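Local coordinates for putative glutathione S-transferase (Corynebacterium glutamicum, PDB 3M1G) that probably acts as a glutathione transferase of the omega-like, ECM4-related type, at the interface of chains A and B. Sequence-based numbering; all coordinates share one arbitrary frame. Chains: chain A/B, Putative glutathione S-transferase.

The interface of chains A and B. Residues chain A 264, 308-312; chain B 264, 308-312.
Two copies of one loop, residues 308-312 just beyond helix 295-305, pack against each other about a two-fold axis, and a lysine from another loop clamps each flank; whether this pairing is the biological dimer the structure alone does not show. A:Lys264 carries the polar contact. From CB its CG points away from the carbonyl carbon, beside the backbone N, and the chain runs extended through CG and CD until chi4, 69°, turns the amine aside. CB, CG and CD serve as a spacer; CE passes the amide of B:Asn310, 3.4 Å from OD1, and the NZ amine donates to that OD1 at 2.8 Å. The bond lies in the amide plane on a lone pair, with 138° at the oxygen. A long, flexible lysine suits this tip-to-tip reach, and a neutral asparagine offers it a carbonyl oxygen. NZ also holds water 3, which passes on to B:Thr312 OG1.

The same B:Asn310 OD1 binds water 1 at 2.8 Å, so lysine and water share one acceptor, and a protonated lysine may polarise its carbonyl. Water 1 also meets A:Ile309 O, B:Thr312 OG1 and B:Thr312 N, the last nearly straight at 172°. Threonine suits this place because its OG1, set between backbone N and carbonyl carbon, faces the same water as its own N-H.

Between the two polar flanks the prolines meet tip to tip, rigid and without an N-H to satisfy. Each ring also touches the opposing Glu308 carbonyl oxygen with its CG, A:Pro311 CG standing 3.4 Å from B:Glu308 O. Across the axis A:Pro311 CD presses against B:Pro311 CD at 3.4 Å, tighter than usual carbon contact.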
loop_
_atom_site.group_PDB
_atom_site.type_symbol
_atom_site.label_atom_id
_atom_site.label_comp_id
_atom_site.label_asym_id
_atom_site.label_seq_id
_atom_site.Cartn_x
_atom_site.Cartn_y
_atom_site.Cartn_z
ATOM N N LYS A 264 -4.576 -4.629 5.279
ATOM C CA LYS A 264 -5.441 -3.506 4.873
ATOM C C LYS A 264 -5.355 -2.321 5.825
ATOM O O LYS A 264 -6.311 -1.578 5.970
ATOM C CB LYS A 264 -6.888 -3.984 4.735
ATOM C CG LYS A 264 -7.077 -5.165 3.738
ATOM C CD LYS A 264 -8.554 -5.457 3.475
ATOM C CE LYS A 264 -8.761 -6.482 2.349
ATOM N NZ LYS A 264 -8.326 -7.871 2.695
ATOM N N GLU A 308 -6.084 -17.902 4.196
ATOM C CA GLU A 308 -7.453 -17.411 4.351
ATOM C C GLU A 308 -7.619 -15.924 3.957
ATOM O O GLU A 308 -8.718 -15.519 3.614
ATOM C CB GLU A 308 -7.985 -17.644 5.781
ATOM C CG GLU A 308 -9.453 -17.124 6.028
ATOM C CD GLU A 308 -10.518 -17.704 5.058
ATOM O OE1 GLU A 308 -10.844 -18.908 5.289
ATOM O OE2 GLU A 308 -11.038 -16.973 4.112
ATOM N N ILE A 309 -6.542 -15.137 4.008
ATOM C CA ILE A 309 -6.525 -13.737 3.563
ATOM C C ILE A 309 -6.001 -13.566 2.122
ATOM O O ILE A 309 -6.540 -12.751 1.344
ATOM C CB ILE A 309 -5.622 -12.900 4.475
ATOM C CG1 ILE A 309 -6.133 -12.913 5.906
ATOM C CG2 ILE A 309 -5.516 -11.446 3.978
ATOM C CD1 ILE A 309 -5.197 -12.060 6.818
ATOM N N ASN A 310 -4.965 -14.344 1.783
ATOM C CA ASN A 310 -4.239 -14.293 0.503
ATOM C C ASN A 310 -4.135 -15.678 -0.151
ATOM O O ASN A 310 -3.063 -16.267 -0.175
ATOM C CB ASN A 310 -2.824 -13.736 0.758
ATOM C CG ASN A 310 -2.037 -13.442 -0.538
ATOM O OD1 ASN A 310 -2.599 -12.933 -1.526
ATOM N ND2 ASN A 310 -0.725 -13.744 -0.528
ATOM N N PRO A 311 -5.242 -16.185 -0.731
ATOM C CA PRO A 311 -5.239 -17.555 -1.230
ATOM C C PRO A 311 -4.253 -17.830 -2.350
ATOM O O PRO A 311 -3.870 -18.979 -2.537
ATOM C CB PRO A 311 -6.680 -17.761 -1.738
ATOM C CG PRO A 311 -7.268 -16.406 -1.827
ATOM C CD PRO A 311 -6.597 -15.625 -0.740
ATOM N N THR A 312 -3.863 -16.817 -3.124
ATOM C CA THR A 312 -2.916 -17.071 -4.215
ATOM C C THR A 312 -1.548 -17.382 -3.629
ATOM O O THR A 312 -0.713 -17.963 -4.285
ATOM C CB THR A 312 -2.765 -15.867 -5.161
ATOM O OG1 THR A 312 -2.268 -14.752 -4.415
ATOM C CG2 THR A 312 -4.124 -15.543 -5.882
ATOM N N LYS B 264 -1.209 -5.976 -5.749
ATOM C CA LYS B 264 0.187 -6.125 -5.300
ATOM C C LYS B 264 1.171 -5.349 -6.165
ATOM O O LYS B 264 2.319 -5.741 -6.294
ATOM C CB LYS B 264 0.566 -7.607 -5.249
ATOM C CG LYS B 264 -0.360 -8.470 -4.342
ATOM C CD LYS B 264 0.186 -9.886 -4.155
ATOM C CE LYS B 264 -0.604 -10.689 -3.110
ATOM N NZ LYS B 264 -1.993 -11.049 -3.533
ATOM N N GLU B 308 -11.574 -14.472 -5.631
ATOM C CA GLU B 308 -10.414 -15.346 -5.802
ATOM C C GLU B 308 -9.091 -14.710 -5.315
ATOM O O GLU B 308 -8.167 -15.438 -4.986
ATOM C CB GLU B 308 -10.268 -15.820 -7.264
ATOM C CG GLU B 308 -9.027 -16.756 -7.530
ATOM C CD GLU B 308 -8.972 -18.029 -6.642
ATOM O OE1 GLU B 308 -9.797 -18.936 -6.966
ATOM O OE2 GLU B 308 -8.112 -18.136 -5.667
ATOM N N ILE B 309 -9.012 -13.378 -5.271
ATOM C CA ILE B 309 -7.862 -12.641 -4.731
ATOM C C ILE B 309 -8.056 -12.206 -3.264
ATOM O O ILE B 309 -7.109 -12.272 -2.453
ATOM C CB ILE B 309 -7.616 -11.369 -5.550
ATOM C CG1 ILE B 309 -7.295 -11.707 -6.997
ATOM C CG2 ILE B 309 -6.470 -10.530 -4.952
ATOM C CD1 ILE B 309 -7.053 -10.400 -7.813
ATOM N N ASN B 310 -9.284 -11.779 -2.940
ATOM C CA ASN B 310 -9.682 -11.229 -1.634
ATOM C C ASN B 310 -10.925 -11.934 -1.073
ATOM O O ASN B 310 -12.002 -11.353 -1.049
ATOM C CB ASN B 310 -9.973 -9.724 -1.797
ATOM C CG ASN B 310 -10.200 -8.993 -0.456
ATOM O OD1 ASN B 310 -9.505 -9.258 0.543
ATOM N ND2 ASN B 310 -11.165 -8.054 -0.437
ATOM N N PRO B 311 -10.773 -13.175 -0.570
ATOM C CA PRO B 311 -11.943 -13.946 -0.166
ATOM C C PRO B 311 -12.750 -13.343 0.968
ATOM O O PRO B 311 -13.929 -13.654 1.091
ATOM C CB PRO B 311 -11.354 -15.301 0.273
ATOM C CG PRO B 311 -9.900 -15.070 0.432
ATOM C CD PRO B 311 -9.568 -14.012 -0.574
ATOM N N THR B 312 -12.140 -12.522 1.824
ATOM C CA THR B 312 -12.907 -11.938 2.930
ATOM C C THR B 312 -13.887 -10.917 2.375
ATOM O O THR B 312 -14.853 -10.574 3.021
ATOM C CB THR B 312 -12.013 -11.227 3.961
ATOM O OG1 THR B 312 -11.319 -10.157 3.311
ATOM C CG2 THR B 312 -11.031 -12.242 4.651
HETATM O O HOH W 1 -9.119 -11.723 1.746
HETATM O O HOH W 2 -4.833 -13.856 -2.879
HETATM O O HOH W 3 -9.518 -8.754 5.210
#